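Side-chain contact in transcriptional regulator, MarR family (Silicibacter pomeroyi DSS-3, PDB 3BJ6), which probably binds DNA through a winged helix-turn-helix domain and regulates transcription: residues R112-E115 with M116-A120. Residues are numbered along the deposited sequence; the frame is centred on the assembly and turned at random.
Sequences RADE and MAKLA
D114 and K118, one helical turn apart, form an i to i+4 salt bridge on helix 102-123, a worked example of how such a spacing lets opposite charges meet. The amine NZ of K118 lies 2.8 Å from D114 OD1, on the syn side of that oxygen and 15° out of the carboxylate plane. The aspartate reaches forward because its CG stands anti to the backbone N (chi1 175°), while the lysine chain runs extended until a bend at chi4 (48°) turns the amine toward OD1. An alanine in place of K118 removes the amine, which would probably leave the D114 carboxylate without its charged mate and freer to turn.

R112 makes a second ion pair within the same turn: NH2 of R112 donates to E115 OE1 at 2.8 Å; the oxygen accepts through its anti lone pair and lies close to the guanidinium plane. The selenomethionine M116 curls back toward the guanidinium edge. Bent at chi2 and chi3, it brings CE to that edge, 3.1 Å from R112 NH2, and sets SE 3.6 Å from R112 NH1.

Beneath the side chains runs regular alpha-helical bonding, exemplified by M116 N to R112 O (3.0 Å) and L119 N to E115 O (2.9 Å).

Beyond the helix, R43 on helix 40-51 also pairs with E115 OE1, and R112 packs on R43 and E47 there. Y12 of the second subunit makes a cation-pi contact with R112 and packs on M116 and L119, and K118 packs on L148 of that subunit, which places this turn at the dimer interface.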
ATOM      1  N   ARG A 112      15.744  13.828   0.748  1.00 18.97           N
ATOM      2  CA  ARG A 112      15.931  12.876   1.844  1.00 20.79           C
ATOM      3  C   ARG A 112      16.051  13.570   3.194  1.00 20.26           C
ATOM      4  O   ARG A 112      15.487  13.092   4.163  1.00 20.33           O
ATOM      5  CB  ARG A 112      17.136  11.964   1.572  1.00 20.62           C
ATOM      6  CG  ARG A 112      16.909  11.029   0.339  1.00 25.03           C
ATOM      7  CD  ARG A 112      15.693  10.057   0.502  1.00 28.54           C
ATOM      8  NE  ARG A 112      16.025   9.124   1.567  1.00 30.94           N
ATOM      9  CZ  ARG A 112      15.330   8.933   2.685  1.00 31.40           C
ATOM     10  NH1 ARG A 112      15.814   8.080   3.586  1.00 33.14           N
ATOM     11  NH2 ARG A 112      14.159   9.551   2.908  1.00 29.32           N
ATOM     12  N   ALA A 113      16.750  14.709   3.247  1.00 20.22           N
ATOM     13  CA  ALA A 113      16.913  15.456   4.497  1.00 19.71           C
ATOM     14  C   ALA A 113      15.557  15.945   4.966  1.00 20.53           C
ATOM     15  O   ALA A 113      15.244  15.866   6.151  1.00 21.58           O
ATOM     16  CB  ALA A 113      17.871  16.638   4.313  1.00 19.66           C
ATOM     17  N   ASP A 114      14.744  16.435   4.036  1.00 19.57           N
ATOM     18  CA  ASP A 114      13.411  16.932   4.372  1.00 20.46           C
ATOM     19  C   ASP A 114      12.486  15.797   4.869  1.00 18.97           C
ATOM     20  O   ASP A 114      11.789  15.944   5.861  1.00 19.46           O
ATOM     21  CB  ASP A 114      12.815  17.624   3.134  1.00 20.25           C
ATOM     22  CG  ASP A 114      11.384  18.075   3.353  1.00 23.91           C
ATOM     23  OD1 ASP A 114      11.126  18.721   4.384  1.00 26.05           O
ATOM     24  OD2 ASP A 114      10.523  17.801   2.488  1.00 27.87           O
ATOM     25  N   GLU A 115      12.479  14.678   4.160  1.00 18.55           N
ATOM     26  CA  GLU A 115      11.683  13.500   4.542  1.00 18.81           C
ATOM     27  C   GLU A 115      12.047  12.976   5.919  1.00 18.45           C
ATOM     28  O   GLU A 115      11.177  12.618   6.680  1.00 18.53           O
ATOM     29  CB  GLU A 115      11.869  12.374   3.516  1.00 18.72           C
ATOM     30  CG  GLU A 115      11.247  12.758   2.182  1.00 20.55           C
ATOM     31  CD  GLU A 115      11.490  11.748   1.079  1.00 17.98           C
ATOM     32  OE1 GLU A 115      12.359  10.857   1.219  1.00 20.52           O
ATOM     33  OE2 GLU A 115      10.807  11.882   0.054  1.00 19.24           O
HETATM   34  N   MSE A 116      13.337  12.904   6.220  1.00 18.07           N
HETATM   35  CA  MSE A 116      13.771  12.403   7.518  1.00 18.54           C
HETATM   36  C   MSE A 116      13.467  13.366   8.653  1.00 18.35           C
HETATM   37  O   MSE A 116      13.138  12.934   9.770  1.00 18.05           O
HETATM   38  CB  MSE A 116      15.256  12.046   7.465  1.00 18.87           C
HETATM   39  CG  MSE A 116      15.539  10.873   6.452  1.00 22.83           C
HETATM   40 SE   MSE A 116      14.619   9.141   6.795  0.45 24.64          SE
HETATM   41  CE  MSE A 116      12.978   9.614   5.802  1.00 27.15           C
ATOM     42  N   ALA A 117      13.544  14.670   8.372  1.00 18.26           N
ATOM     43  CA  ALA A 117      13.172  15.659   9.380  1.00 18.50           C
ATOM     44  C   ALA A 117      11.676  15.541   9.683  1.00 18.78           C
ATOM     45  O   ALA A 117      11.262  15.650  10.851  1.00 17.83           O
ATOM     46  CB  ALA A 117      13.517  17.074   8.908  1.00 19.56           C
ATOM     47  N   LYS A 118      10.859  15.321   8.642  1.00 18.65           N
ATOM     48  CA  LYS A 118       9.416  15.090   8.858  1.00 18.28           C
ATOM     49  C   LYS A 118       9.157  13.758   9.591  1.00 18.70           C
ATOM     50  O   LYS A 118       8.314  13.688  10.487  1.00 18.31           O
ATOM     51  CB  LYS A 118       8.609  15.189   7.544  1.00 19.50           C
ATOM     52  CG  LYS A 118       8.575  16.630   6.995  1.00 21.11           C
ATOM     53  CD  LYS A 118       8.106  16.645   5.548  1.00 27.08           C
ATOM     54  CE  LYS A 118       7.625  18.068   5.160  1.00 27.96           C
ATOM     55  NZ  LYS A 118       8.597  19.147   5.573  1.00 28.61           N
ATOM     56  N   LEU A 119       9.879  12.704   9.248  1.00 18.48           N
ATOM     57  CA  LEU A 119       9.727  11.464  10.057  1.00 19.49           C
ATOM     58  C   LEU A 119      10.107  11.650  11.527  1.00 19.63           C
ATOM     59  O   LEU A 119       9.474  11.050  12.404  1.00 20.02           O
ATOM     60  CB  LEU A 119      10.497  10.280   9.457  1.00 19.64           C
ATOM     61  CG  LEU A 119       9.898   9.660   8.192  1.00 21.09           C
ATOM     62  CD1 LEU A 119      10.663   8.367   7.865  1.00 19.77           C
ATOM     63  CD2 LEU A 119       8.374   9.381   8.352  1.00 21.00           C
ATOM     64  N   ALA A 120      11.126  12.480  11.806  1.00 18.99           N
ATOM     65  CA  ALA A 120      11.516  12.766  13.200  1.00 18.78           C
ATOM     66  C   ALA A 120      10.440  13.530  13.949  1.00 19.36           C
ATOM     67  O   ALA A 120      10.172  13.260  15.108  1.00 18.76           O
ATOM     68  CB  ALA A 120      12.872  13.533  13.249  1.00 18.62           C
TER